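Local coordinates for conserved domain protein (Streptococcus pneumoniae, PDB 2I7R) that is of unknown function but belongs to the glyoxalase/bleomycin resistance protein/dioxygenase superfamily, whose members commonly build ligand or metal sites from paired βαβββ modules, at residues A[7-13]-A[46-52]; A[23-29]-A[40-44]; A[74-78]-A[99-103]. All coordinates share one frame. Residue numbers count along the deposited sequence, not the author numbering.

How the contacts relate
From the N terminus, strand 5-12 is followed by helix 16-27 and then by strand 33-35 and the hairpin strands 38-43 and 46-51. Contact 1 closes this first βαβββ module by joining its first and last strands in parallel. Contact 2 lies wholly within that excursion and packs the end of the helix on strand 38-43. The two touch: L48 N lies 2.9 Å from F41 O, a probable hydrogen bond, and L50 meets L23. Contact 3 comes later in series, setting helix 74-84 on strand 100-105 of the second module. Its nearest atoms are about 5 Å from contact 2 and about 14 Å from contact 1.

Contact 1: A[7-13]-A[46-52]; sequences NQLDIIV and HCLMLSQ
Extended segments 7-13 and 46-52 run parallel, axes 4.6 Å apart, crossing at -21°. The register is constant, from N7 opposite H46 to V13 opposite Q52. H46 (chi1 t) swings its ring toward strand 7-12, with N7 O over one face and L9 N at the edge, and ND1 donates to C47 O at 3.0 Å. C47 N donates to N7 O (2.9 Å), and C47 O accepts from L9 N (3.1 Å), so the ladder staggers: odd-numbered residues of each strand supply its bonds. L48 (t, p) faces the core with L9 and I11, its CD1 3.7 Å from L9 CD2; branched aliphatic chains suit this buried face. Selenomethionine M49 lies on the other face beside Q8 and D10, whose side chains join through Q8 NE2 and D10 OD1 (2.9 Å). M49 N donates to L9 O (2.8 Å) and M49 O accepts from I11 N (2.9 Å). L50 (m, t) returns to the core, CD2 4.1 Å from I11 CB. S51 finishes the ladder, N to I11 O (2.9 Å) and O from V13 N (3.0 Å). Q52 leaves the strand, its CA 3.2 Å from V13 O in a CA-H...O contact. Such parallel pairing of first and last strands characterises the βαβββ module. Strand 38-43 flanks 46-51, helix 16-27 packs on L50 and V13, and the other edge of 7-13 pairs antiparallel with the second subunit, extending the sheet.

Contact 2: A[23-29]-A[40-44]; sequences LEHILDK and QFTIG
F41 is the hub. Its CA-to-CB bond points at the helical segment 23-29, and with chi1 in m the flat ring slots among three helix residues: CZ is 3.8 Å from L23 CB, CE1 is 3.6 Å from E24 CG at the ring edge, and CD1 is 3.8 Å from L27 CD1. A large aromatic suits this spot, spanning the gap between helix 23-27 and strand 40-43, whose axes run nearly parallel (12°) and come no closer than 11.2 Å. L27 (m, t) extends the apolar patch toward the end of the strand, its CD1 lying 4.1 Å from CD1 of I43 (m, t). Spaced by one helical turn, L23 and L27 face the same side, as an amphipathic helix covering a sheet requires. In the βαβββ module of this superfamily the helix lies on one face of its own sheet in just this way; here L23 also reaches L50 on strand 46-51, while L27 and I43 both meet I69 on strand 65-70. The helix ends after L27. D28 takes positive phi (60/36), and K29 N to E24 O (3.2 Å) and D28 N to H25 O (3.3 Å), both weak, give a Schellman motif. K29 then becomes extended (-150/150), and its O approaches F41 CE1 at the ring edge (3.8 Å). The long K29 side chain (p, t, m, t) crosses the gap to the strand until NZ donates to T42 O at 2.9 Å, a reach that needs lysine's length. T42 points away, its OG1 bound to D32, while E24 OE2 accepts from A31 N.

Contact 3: A[74-78]-A[99-103]; sequences VDQNY and TESLL
Helix 74-78 runs almost along strand 100-103, with axes 8.7 Å apart and a crossing angle of 21°. The CA atoms come nearest at V74 and S101 (6.7 Å). The compact branched side chain of V74 (chi1 t) points at the strand, with CG1 3.7 Å from L102 CB and CB 3.7 Å from E100 CD. L102 (t, p) projects into the gap and sends CD1 to within 3.4 Å of CD1 on the Y78 ring. Y78 (chi1 t) brings its ring to the leucine, and the apolar contact continues a turn beyond V74. N77 touches L102 CD2 with its backbone C (4.1 Å) and CB (4.4 Å), while its amide end turns off to D73 and R80. At the exposed margin D75 (m) meets E100, whose t, t chain is stretched fully toward the helix, with D75 OD2 2.6 Å from E100 OE2. E100 OE1 is in a salt bridge with R116. This packing of helix 74-84 on its own sheet is characteristic of the second βαβββ module. Strand 100-105 runs between 111-116 and 88-94, and P92 of the latter touches D75, Y78 and E100, while V74 also rests on R116 of strand 111-116.

Contact 1: A[7-13]-A[46-52]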
ATOM      1  N   ASN A   7       4.294  -4.903  -5.644  1.00 24.07           N
ATOM      2  CA  ASN A   7       5.392  -5.669  -5.031  1.00 24.18           C
ATOM      3  C   ASN A   7       5.835  -5.048  -3.719  1.00 22.34           C
ATOM      4  O   ASN A   7       6.335  -5.730  -2.844  1.00 22.03           O
ATOM      5  CB  ASN A   7       6.652  -5.556  -5.945  1.00 24.04           C
ATOM      6  CG  ASN A   7       7.035  -6.847  -6.525  1.00 28.64           C
ATOM      7  OD1 ASN A   7       6.213  -7.742  -6.610  1.00 36.27           O
ATOM      8  ND2 ASN A   7       8.277  -6.983  -6.932  1.00 30.83           N
ATOM      9  N   GLN A   8       5.758  -3.723  -3.667  1.00 19.99           N
ATOM     10  CA  GLN A   8       6.364  -2.936  -2.604  1.00 19.00           C
ATOM     11  C   GLN A   8       5.524  -1.690  -2.337  1.00 18.01           C
ATOM     12  O   GLN A   8       5.047  -1.030  -3.256  1.00 17.48           O
ATOM     13  CB  GLN A   8       7.785  -2.535  -3.013  1.00 18.49           C
ATOM     14  CG  GLN A   8       8.538  -1.756  -1.970  1.00 18.93           C
ATOM     15  CD  GLN A   8       9.988  -1.436  -2.382  1.00 19.98           C
ATOM     16  OE1 GLN A   8      10.673  -2.260  -3.000  1.00 22.10           O
ATOM     17  NE2 GLN A   8      10.458  -0.242  -2.016  1.00 17.74           N
ATOM     18  N   LEU A   9       5.356  -1.377  -1.067  1.00 16.84           N
ATOM     19  CA  LEU A   9       4.654  -0.184  -0.682  1.00 15.50           C
ATOM     20  C   LEU A   9       5.575   0.556   0.271  1.00 15.91           C
ATOM     21  O   LEU A   9       6.105  -0.041   1.217  1.00 15.59           O
ATOM     22  CB  LEU A   9       3.329  -0.561  -0.001  1.00 15.00           C
ATOM     23  CG  LEU A   9       2.563   0.533   0.737  1.00 15.21           C
ATOM     24  CD1 LEU A   9       1.979   1.581  -0.246  1.00 11.18           C
ATOM     25  CD2 LEU A   9       1.478  -0.090   1.592  1.00 14.18           C
ATOM     26  N   ASP A  10       5.814   1.839  -0.002  1.00 15.96           N
ATOM     27  CA  ASP A  10       6.571   2.650   0.943  1.00 16.89           C
ATOM     28  C   ASP A  10       5.628   3.566   1.710  1.00 16.73           C
ATOM     29  O   ASP A  10       4.732   4.148   1.132  1.00 17.57           O
ATOM     30  CB  ASP A  10       7.587   3.554   0.245  1.00 16.94           C
ATOM     31  CG  ASP A  10       8.540   2.811  -0.662  1.00 18.75           C
ATOM     32  OD1 ASP A  10       8.566   1.567  -0.662  1.00 18.87           O
ATOM     33  OD2 ASP A  10       9.256   3.522  -1.401  1.00 20.63           O
ATOM     34  N   ILE A  11       5.898   3.731   2.991  1.00 16.70           N
ATOM     35  CA  ILE A  11       5.233   4.720   3.836  1.00 16.90           C
ATOM     36  C   ILE A  11       6.290   5.744   4.254  1.00 17.37           C
ATOM     37  O   ILE A  11       7.331   5.380   4.833  1.00 16.09           O
ATOM     38  CB  ILE A  11       4.614   4.100   5.146  1.00 15.27           C
ATOM     39  CG1 ILE A  11       3.863   2.778   4.873  1.00 15.13           C
ATOM     40  CG2 ILE A  11       3.763   5.175   5.897  1.00 15.54           C
ATOM     41  CD1 ILE A  11       2.757   2.887   3.797  1.00 12.24           C
ATOM     42  N   ILE A  12       6.014   7.013   3.970  1.00 18.42           N
ATOM     43  CA  ILE A  12       6.943   8.092   4.318  1.00 18.84           C
ATOM     44  C   ILE A  12       6.568   8.609   5.720  1.00 19.58           C
ATOM     45  O   ILE A  12       5.406   9.035   5.961  1.00 18.53           O
ATOM     46  CB  ILE A  12       6.869   9.241   3.312  1.00 19.52           C
ATOM     47  CG1 ILE A  12       6.999   8.752   1.877  1.00 19.86           C
ATOM     48  CG2 ILE A  12       7.880  10.329   3.642  1.00 21.85           C
ATOM     49  CD1 ILE A  12       8.058   7.674   1.686  1.00 26.42           C
ATOM     50  N   VAL A  13       7.542   8.544   6.629  1.00 19.57           N
ATOM     51  CA  VAL A  13       7.362   8.895   8.047  1.00 21.19           C
ATOM     52  C   VAL A  13       8.620   9.620   8.576  1.00 22.94           C
ATOM     53  O   VAL A  13       9.716   9.384   8.079  1.00 23.32           O
ATOM     54  CB  VAL A  13       7.016   7.644   8.922  1.00 20.75           C
ATOM     55  CG1 VAL A  13       5.719   6.970   8.431  1.00 19.11           C
ATOM     56  CG2 VAL A  13       8.186   6.614   8.977  1.00 20.57           C
ATOM     57  N   HIS A  46       5.065  -9.701  -0.457  1.00 29.59           N
ATOM     58  CA  HIS A  46       4.990  -8.235  -0.617  1.00 27.96           C
ATOM     59  C   HIS A  46       5.967  -7.607   0.369  1.00 26.09           C
ATOM     60  O   HIS A  46       6.161  -8.126   1.458  1.00 25.88           O
ATOM     61  CB  HIS A  46       3.544  -7.809  -0.335  1.00 29.12           C
ATOM     62  CG  HIS A  46       3.111  -6.510  -0.962  1.00 30.55           C
ATOM     63  ND1 HIS A  46       3.735  -5.301  -0.712  1.00 30.45           N
ATOM     64  CD2 HIS A  46       2.057  -6.224  -1.769  1.00 32.22           C
ATOM     65  CE1 HIS A  46       3.110  -4.340  -1.361  1.00 29.04           C
ATOM     66  NE2 HIS A  46       2.083  -4.869  -2.003  1.00 32.50           N
ATOM     67  N   CYS A  47       6.635  -6.537  -0.030  1.00 24.00           N
ATOM     68  CA  CYS A  47       7.500  -5.784   0.888  1.00 23.13           C
ATOM     69  C   CYS A  47       6.845  -4.493   1.308  1.00 21.32           C
ATOM     70  O   CYS A  47       6.106  -3.898   0.549  1.00 21.95           O
ATOM     71  CB  CYS A  47       8.833  -5.438   0.250  1.00 23.03           C
ATOM     72  SG  CYS A  47       9.915  -6.810   0.168  1.00 27.91           S
ATOM     73  N   LEU A  48       7.133  -4.069   2.520  1.00 20.06           N
ATOM     74  CA  LEU A  48       6.645  -2.807   3.029  1.00 19.28           C
ATOM     75  C   LEU A  48       7.863  -2.040   3.554  1.00 18.98           C
ATOM     76  O   LEU A  48       8.507  -2.487   4.493  1.00 18.95           O
ATOM     77  CB  LEU A  48       5.579  -3.069   4.124  1.00 18.48           C
ATOM     78  CG  LEU A  48       4.933  -1.935   4.956  1.00 19.81           C
ATOM     79  CD1 LEU A  48       4.013  -1.054   4.136  1.00 17.37           C
ATOM     80  CD2 LEU A  48       4.125  -2.528   6.098  1.00 19.34           C
HETATM   81  N   MSE A  49       8.177  -0.896   2.950  1.00 18.32           N
HETATM   82  CA  MSE A  49       9.251  -0.038   3.448  1.00 19.08           C
HETATM   83  C   MSE A  49       8.731   1.157   4.284  1.00 19.19           C
HETATM   84  O   MSE A  49       7.646   1.707   4.031  1.00 19.09           O
HETATM   85  CB  MSE A  49      10.084   0.523   2.279  1.00 19.48           C
HETATM   86  CG  MSE A  49      11.105  -0.441   1.660  1.00 22.60           C
HETATM   87 SE   MSE A  49      10.530  -2.270   1.320  1.00 32.75          SE
HETATM   88  CE  MSE A  49      12.045  -2.736   0.035  1.00 21.22           C
ATOM     89  N   LEU A  50       9.536   1.574   5.246  1.00 18.60           N
ATOM     90  CA  LEU A  50       9.358   2.870   5.889  1.00 19.81           C
ATOM     91  C   LEU A  50      10.518   3.733   5.424  1.00 20.79           C
ATOM     92  O   LEU A  50      11.665   3.278   5.391  1.00 21.03           O
ATOM     93  CB  LEU A  50       9.386   2.733   7.407  1.00 18.51           C
ATOM     94  CG  LEU A  50       8.500   1.635   7.994  1.00 17.87           C
ATOM     95  CD1 LEU A  50       8.741   1.557   9.489  1.00 17.48           C
ATOM     96  CD2 LEU A  50       7.014   1.921   7.680  1.00 17.52           C
ATOM     97  N   SER A  51      10.237   4.962   5.035  1.00 21.92           N
ATOM     98  CA  SER A  51      11.309   5.823   4.570  1.00 24.40           C
ATOM     99  C   SER A  51      11.136   7.235   5.098  1.00 25.32           C
ATOM    100  O   SER A  51      10.042   7.762   5.069  1.00 25.38           O
ATOM    101  CB  SER A  51      11.394   5.790   3.047  1.00 24.06           C
ATOM    102  OG  SER A  51      12.259   6.815   2.587  1.00 28.46           O
ATOM    103  N   GLN A  52      12.217   7.841   5.591  1.00 26.67           N
ATOM    104  CA  GLN A  52      12.173   9.236   6.005  1.00 27.90           C
ATOM    105  C   GLN A  52      12.404  10.152   4.795  1.00 27.94           C
ATOM    106  O   GLN A  52      11.811  11.219   4.672  1.00 27.03           O
ATOM    107  CB  GLN A  52      13.197   9.488   7.103  1.00 29.06           C
ATOM    108  CG  GLN A  52      13.053  10.839   7.784  1.00 32.28           C
ATOM    109  CD  GLN A  52      14.316  11.234   8.543  1.00 38.38           C
ATOM    110  OE1 GLN A  52      14.955  10.391   9.184  1.00 41.17           O
ATOM    111  NE2 GLN A  52      14.687  12.515   8.467  1.00 37.89           N
TER

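Contact 2: A[23-29]-A[40-44]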
ATOM      1  N   LEU A  23       5.701  -1.391  14.373  1.00 19.47           N
ATOM      2  CA  LEU A  23       5.291  -2.318  13.316  1.00 20.36           C
ATOM      3  C   LEU A  23       5.789  -3.751  13.560  1.00 20.05           C
ATOM      4  O   LEU A  23       5.049  -4.691  13.345  1.00 18.86           O
ATOM      5  CB  LEU A  23       5.752  -1.784  11.955  1.00 20.07           C
ATOM      6  CG  LEU A  23       4.785  -1.809  10.765  1.00 22.96           C
ATOM      7  CD1 LEU A  23       3.295  -1.602  11.130  1.00 21.03           C
ATOM      8  CD2 LEU A  23       5.241  -0.840   9.631  1.00 21.53           C
ATOM      9  N   GLU A  24       7.016  -3.914  14.075  1.00 20.74           N
ATOM     10  CA  GLU A  24       7.512  -5.248  14.486  1.00 21.75           C
ATOM     11  C   GLU A  24       6.661  -5.946  15.563  1.00 22.21           C
ATOM     12  O   GLU A  24       6.425  -7.143  15.465  1.00 22.10           O
ATOM     13  CB  GLU A  24       8.974  -5.178  14.936  1.00 21.51           C
ATOM     14  CG  GLU A  24       9.878  -4.527  13.906  1.00 22.56           C
ATOM     15  CD  GLU A  24      11.348  -4.498  14.300  1.00 24.08           C
ATOM     16  OE1 GLU A  24      11.682  -4.140  15.454  1.00 25.09           O
ATOM     17  OE2 GLU A  24      12.174  -4.824  13.420  1.00 27.82           O
ATOM     18  N   HIS A  25       6.214  -5.209  16.590  1.00 22.48           N
ATOM     19  CA  HIS A  25       5.335  -5.801  17.602  1.00 22.72           C
ATOM     20  C   HIS A  25       3.991  -6.165  16.982  1.00 22.53           C
ATOM     21  O   HIS A  25       3.471  -7.258  17.207  1.00 21.97           O
ATOM     22  CB  HIS A  25       5.132  -4.877  18.802  1.00 23.14           C
ATOM     23  CG  HIS A  25       6.369  -4.652  19.601  1.00 26.09           C
ATOM     24  ND1 HIS A  25       7.022  -3.441  19.632  1.00 30.51           N
ATOM     25  CD2 HIS A  25       7.084  -5.487  20.391  1.00 28.73           C
ATOM     26  CE1 HIS A  25       8.086  -3.537  20.412  1.00 31.89           C
ATOM     27  NE2 HIS A  25       8.140  -4.767  20.890  1.00 31.57           N
ATOM     28  N   ILE A  26       3.441  -5.264  16.173  1.00 22.36           N
ATOM     29  CA  ILE A  26       2.153  -5.554  15.551  1.00 22.08           C
ATOM     30  C   ILE A  26       2.208  -6.759  14.604  1.00 21.85           C
ATOM     31  O   ILE A  26       1.303  -7.587  14.600  1.00 22.09           O
ATOM     32  CB  ILE A  26       1.618  -4.343  14.822  1.00 22.44           C
ATOM     33  CG1 ILE A  26       1.193  -3.284  15.846  1.00 22.62           C
ATOM     34  CG2 ILE A  26       0.456  -4.759  13.873  1.00 23.00           C
ATOM     35  CD1 ILE A  26       1.131  -1.912  15.294  1.00 23.18           C
ATOM     36  N   LEU A  27       3.266  -6.851  13.808  1.00 21.02           N
ATOM     37  CA  LEU A  27       3.385  -7.884  12.806  1.00 21.29           C
ATOM     38  C   LEU A  27       3.991  -9.150  13.401  1.00 23.24           C
ATOM     39  O   LEU A  27       3.929 -10.232  12.795  1.00 23.18           O
ATOM     40  CB  LEU A  27       4.267  -7.396  11.663  1.00 21.09           C
ATOM     41  CG  LEU A  27       3.719  -6.317  10.722  1.00 20.49           C
ATOM     42  CD1 LEU A  27       4.848  -5.803   9.818  1.00 17.84           C
ATOM     43  CD2 LEU A  27       2.493  -6.862   9.931  1.00 15.17           C
ATOM     44  N   ASP A  28       4.592  -8.998  14.587  1.00 24.51           N
ATOM     45  CA  ASP A  28       5.266 -10.086  15.275  1.00 25.54           C
ATOM     46  C   ASP A  28       6.400 -10.623  14.400  1.00 26.08           C
ATOM     47  O   ASP A  28       6.649 -11.825  14.363  1.00 25.88           O
ATOM     48  CB  ASP A  28       4.276 -11.209  15.602  1.00 25.65           C
ATOM     49  CG  ASP A  28       4.836 -12.215  16.545  1.00 25.61           C
ATOM     50  OD1 ASP A  28       5.697 -11.853  17.356  1.00 27.37           O
ATOM     51  OD2 ASP A  28       4.403 -13.374  16.478  1.00 27.37           O
ATOM     52  N   LYS A  29       7.065  -9.732  13.679  1.00 26.28           N
ATOM     53  CA  LYS A  29       8.313 -10.105  12.995  1.00 27.37           C
ATOM     54  C   LYS A  29       9.196  -8.896  12.897  1.00 27.07           C
ATOM     55  O   LYS A  29       8.698  -7.752  12.825  1.00 26.68           O
ATOM     56  CB  LYS A  29       8.078 -10.727  11.603  1.00 27.82           C
ATOM     57  CG  LYS A  29       7.683  -9.768  10.526  1.00 29.64           C
ATOM     58  CD  LYS A  29       7.296 -10.528   9.263  1.00 32.19           C
ATOM     59  CE  LYS A  29       8.498 -11.111   8.554  1.00 35.44           C
ATOM     60  NZ  LYS A  29       8.036 -12.139   7.568  1.00 37.38           N
ATOM     61  N   GLN A  40      12.799  -2.219   6.166  1.00 21.87           N
ATOM     62  CA  GLN A  40      12.204  -3.069   5.162  1.00 21.76           C
ATOM     63  C   GLN A  40      11.592  -4.246   5.850  1.00 21.69           C
ATOM     64  O   GLN A  40      12.280  -4.947   6.593  1.00 23.07           O
ATOM     65  CB  GLN A  40      13.268  -3.594   4.183  1.00 21.56           C
ATOM     66  CG  GLN A  40      12.833  -4.839   3.365  1.00 20.60           C
ATOM     67  CD  GLN A  40      14.013  -5.451   2.595  1.00 22.39           C
ATOM     68  OE1 GLN A  40      14.824  -4.723   2.014  1.00 22.72           O
ATOM     69  NE2 GLN A  40      14.113  -6.780   2.598  1.00 19.94           N
ATOM     70  N   PHE A  41      10.322  -4.500   5.557  1.00 20.56           N
ATOM     71  CA  PHE A  41       9.661  -5.689   6.011  1.00 19.84           C
ATOM     72  C   PHE A  41       9.306  -6.513   4.800  1.00 20.63           C
ATOM     73  O   PHE A  41       8.925  -5.975   3.767  1.00 20.84           O
ATOM     74  CB  PHE A  41       8.360  -5.343   6.758  1.00 19.38           C
ATOM     75  CG  PHE A  41       8.568  -4.652   8.083  1.00 17.71           C
ATOM     76  CD1 PHE A  41       8.546  -5.381   9.268  1.00 17.64           C
ATOM     77  CD2 PHE A  41       8.772  -3.281   8.148  1.00 16.38           C
ATOM     78  CE1 PHE A  41       8.721  -4.755  10.499  1.00 16.49           C
ATOM     79  CE2 PHE A  41       8.932  -2.644   9.400  1.00 14.18           C
ATOM     80  CZ  PHE A  41       8.909  -3.376  10.553  1.00 13.64           C
ATOM     81  N   THR A  42       9.430  -7.826   4.931  1.00 21.40           N
ATOM     82  CA  THR A  42       8.842  -8.754   3.968  1.00 22.48           C
ATOM     83  C   THR A  42       7.604  -9.370   4.642  1.00 22.37           C
ATOM     84  O   THR A  42       7.657  -9.814   5.797  1.00 22.80           O
ATOM     85  CB  THR A  42       9.893  -9.795   3.515  1.00 22.97           C
ATOM     86  OG1 THR A  42      11.008  -9.094   2.918  1.00 24.95           O
ATOM     87  CG2 THR A  42       9.316 -10.787   2.496  1.00 24.04           C
ATOM     88  N   ILE A  43       6.473  -9.310   3.955  1.00 22.10           N
ATOM     89  CA  ILE A  43       5.248  -9.895   4.456  1.00 22.43           C
ATOM     90  C   ILE A  43       4.674 -10.808   3.392  1.00 23.74           C
ATOM     91  O   ILE A  43       3.834 -10.389   2.573  1.00 24.05           O
ATOM     92  CB  ILE A  43       4.180  -8.847   4.867  1.00 21.99           C
ATOM     93  CG1 ILE A  43       4.775  -7.699   5.722  1.00 20.76           C
ATOM     94  CG2 ILE A  43       3.055  -9.559   5.601  1.00 22.52           C
ATOM     95  CD1 ILE A  43       3.861  -6.449   5.892  1.00 21.28           C
ATOM     96  N   GLY A  44       5.127 -12.058   3.418  1.00 24.72           N
ATOM     97  CA  GLY A  44       4.761 -13.047   2.411  1.00 26.25           C
ATOM     98  C   GLY A  44       5.422 -12.656   1.104  1.00 27.50           C
ATOM     99  O   GLY A  44       6.634 -12.609   1.012  1.00 27.49           O
TER

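Contact 3: A[74-78]-A[99-103]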
ATOM      1  N   VAL A  74      -6.983 -15.576  12.442  1.00 23.89           N
ATOM      2  CA  VAL A  74      -7.309 -14.209  12.798  1.00 23.32           C
ATOM      3  C   VAL A  74      -7.438 -14.020  14.306  1.00 23.84           C
ATOM      4  O   VAL A  74      -6.957 -13.024  14.878  1.00 23.87           O
ATOM      5  CB  VAL A  74      -8.589 -13.714  12.062  1.00 23.70           C
ATOM      6  CG1 VAL A  74      -9.016 -12.320  12.523  1.00 21.21           C
ATOM      7  CG2 VAL A  74      -8.356 -13.719  10.559  1.00 22.94           C
ATOM      8  N   ASP A  75      -8.061 -15.003  14.943  1.00 23.46           N
ATOM      9  CA  ASP A  75      -8.330 -14.983  16.371  1.00 23.06           C
ATOM     10  C   ASP A  75      -7.075 -15.124  17.209  1.00 22.69           C
ATOM     11  O   ASP A  75      -6.944 -14.437  18.206  1.00 22.15           O
ATOM     12  CB  ASP A  75      -9.374 -16.049  16.715  1.00 23.59           C
ATOM     13  CG  ASP A  75     -10.672 -15.824  15.953  1.00 23.26           C
ATOM     14  OD1 ASP A  75     -11.509 -15.065  16.466  1.00 23.77           O
ATOM     15  OD2 ASP A  75     -10.809 -16.335  14.816  1.00 25.69           O
ATOM     16  N   GLN A  76      -6.138 -15.956  16.778  1.00 22.57           N
ATOM     17  CA  GLN A  76      -4.830 -15.986  17.427  1.00 24.75           C
ATOM     18  C   GLN A  76      -4.066 -14.629  17.342  1.00 23.90           C
ATOM     19  O   GLN A  76      -3.482 -14.203  18.339  1.00 24.42           O
ATOM     20  CB  GLN A  76      -3.976 -17.174  16.970  1.00 25.34           C
ATOM     21  CG  GLN A  76      -2.756 -17.443  17.893  1.00 32.09           C
ATOM     22  CD  GLN A  76      -3.117 -17.544  19.420  1.00 40.38           C
ATOM     23  OE1 GLN A  76      -3.942 -18.391  19.841  1.00 40.45           O
ATOM     24  NE2 GLN A  76      -2.484 -16.668  20.248  1.00 41.48           N
ATOM     25  N   ASN A  77      -4.084 -13.958  16.178  1.00 22.67           N
ATOM     26  CA  ASN A  77      -3.530 -12.609  16.067  1.00 21.43           C
ATOM     27  C   ASN A  77      -4.223 -11.648  17.005  1.00 21.45           C
ATOM     28  O   ASN A  77      -3.577 -10.834  17.666  1.00 20.48           O
ATOM     29  CB  ASN A  77      -3.596 -12.089  14.625  1.00 22.04           C
ATOM     30  CG  ASN A  77      -2.478 -12.642  13.768  1.00 22.40           C
ATOM     31  OD1 ASN A  77      -1.347 -12.173  13.837  1.00 20.64           O
ATOM     32  ND2 ASN A  77      -2.785 -13.670  12.988  1.00 24.75           N
ATOM     33  N   TYR A  78      -5.542 -11.772  17.085  1.00 21.10           N
ATOM     34  CA  TYR A  78      -6.341 -10.982  18.011  1.00 22.24           C
ATOM     35  C   TYR A  78      -5.863 -11.060  19.441  1.00 22.13           C
ATOM     36  O   TYR A  78      -5.609 -10.035  20.060  1.00 21.18           O
ATOM     37  CB  TYR A  78      -7.809 -11.390  17.942  1.00 23.32           C
ATOM     38  CG  TYR A  78      -8.736 -10.518  18.731  1.00 25.51           C
ATOM     39  CD1 TYR A  78      -8.639  -9.135  18.659  1.00 25.81           C
ATOM     40  CD2 TYR A  78      -9.732 -11.078  19.543  1.00 29.33           C
ATOM     41  CE1 TYR A  78      -9.498  -8.320  19.344  1.00 27.28           C
ATOM     42  CE2 TYR A  78     -10.614 -10.265  20.252  1.00 30.37           C
ATOM     43  CZ  TYR A  78     -10.479  -8.877  20.143  1.00 29.06           C
ATOM     44  OH  TYR A  78     -11.339  -8.027  20.805  1.00 30.24           O
ATOM     45  N   THR A  99     -15.501 -14.235   5.230  1.00 24.18           N
ATOM     46  CA  THR A  99     -14.306 -13.418   5.323  1.00 24.29           C
ATOM     47  C   THR A  99     -14.216 -12.885   6.715  1.00 23.50           C
ATOM     48  O   THR A  99     -15.001 -12.050   7.104  1.00 23.97           O
ATOM     49  CB  THR A  99     -14.278 -12.291   4.295  1.00 24.39           C
ATOM     50  OG1 THR A  99     -14.318 -12.889   2.987  1.00 25.74           O
ATOM     51  CG2 THR A  99     -12.962 -11.406   4.482  1.00 23.59           C
ATOM     52  N   GLU A 100     -13.283 -13.419   7.488  1.00 23.44           N
ATOM     53  CA  GLU A 100     -13.124 -12.968   8.859  1.00 22.94           C
ATOM     54  C   GLU A 100     -12.013 -11.901   8.872  1.00 22.59           C
ATOM     55  O   GLU A 100     -10.977 -12.079   8.238  1.00 22.30           O
ATOM     56  CB  GLU A 100     -12.763 -14.133   9.773  1.00 23.05           C
ATOM     57  CG  GLU A 100     -12.828 -13.787  11.258  1.00 22.04           C
ATOM     58  CD  GLU A 100     -12.081 -14.791  12.126  1.00 21.76           C
ATOM     59  OE1 GLU A 100     -11.547 -15.823  11.626  1.00 18.59           O
ATOM     60  OE2 GLU A 100     -12.050 -14.541  13.339  1.00 24.69           O
ATOM     61  N   SER A 101     -12.247 -10.801   9.574  1.00 21.92           N
ATOM     62  CA  SER A 101     -11.233  -9.762   9.667  1.00 22.72           C
ATOM     63  C   SER A 101     -11.115  -9.134  11.048  1.00 21.73           C
ATOM     64  O   SER A 101     -11.976  -9.270  11.881  1.00 21.04           O
ATOM     65  CB  SER A 101     -11.463  -8.679   8.607  1.00 22.97           C
ATOM     66  OG  SER A 101     -12.580  -7.899   8.950  1.00 25.53           O
ATOM     67  N   LEU A 102     -10.005  -8.446  11.233  1.00 21.28           N
ATOM     68  CA  LEU A 102      -9.608  -7.807  12.477  1.00 20.67           C
ATOM     69  C   LEU A 102      -8.857  -6.550  12.038  1.00 20.49           C
ATOM     70  O   LEU A 102      -7.821  -6.634  11.366  1.00 19.40           O
ATOM     71  CB  LEU A 102      -8.659  -8.721  13.260  1.00 20.25           C
ATOM     72  CG  LEU A 102      -7.889  -8.159  14.456  1.00 21.37           C
ATOM     73  CD1 LEU A 102      -8.878  -7.727  15.557  1.00 21.93           C
ATOM     74  CD2 LEU A 102      -6.866  -9.194  14.972  1.00 19.60           C
ATOM     75  N   LEU A 103      -9.395  -5.405  12.422  1.00 20.23           N
ATOM     76  CA  LEU A 103      -8.826  -4.110  12.080  1.00 21.40           C
ATOM     77  C   LEU A 103      -8.108  -3.496  13.259  1.00 21.19           C
ATOM     78  O   LEU A 103      -8.696  -3.360  14.335  1.00 20.23           O
ATOM     79  CB  LEU A 103      -9.935  -3.182  11.607  1.00 21.45           C
ATOM     80  CG  LEU A 103      -9.903  -3.447  10.110  1.00 25.37           C
ATOM     81  CD1 LEU A 103     -11.204  -4.021   9.613  1.00 25.84           C
ATOM     82  CD2 LEU A 103      -9.393  -2.220   9.317  1.00 25.45           C
TER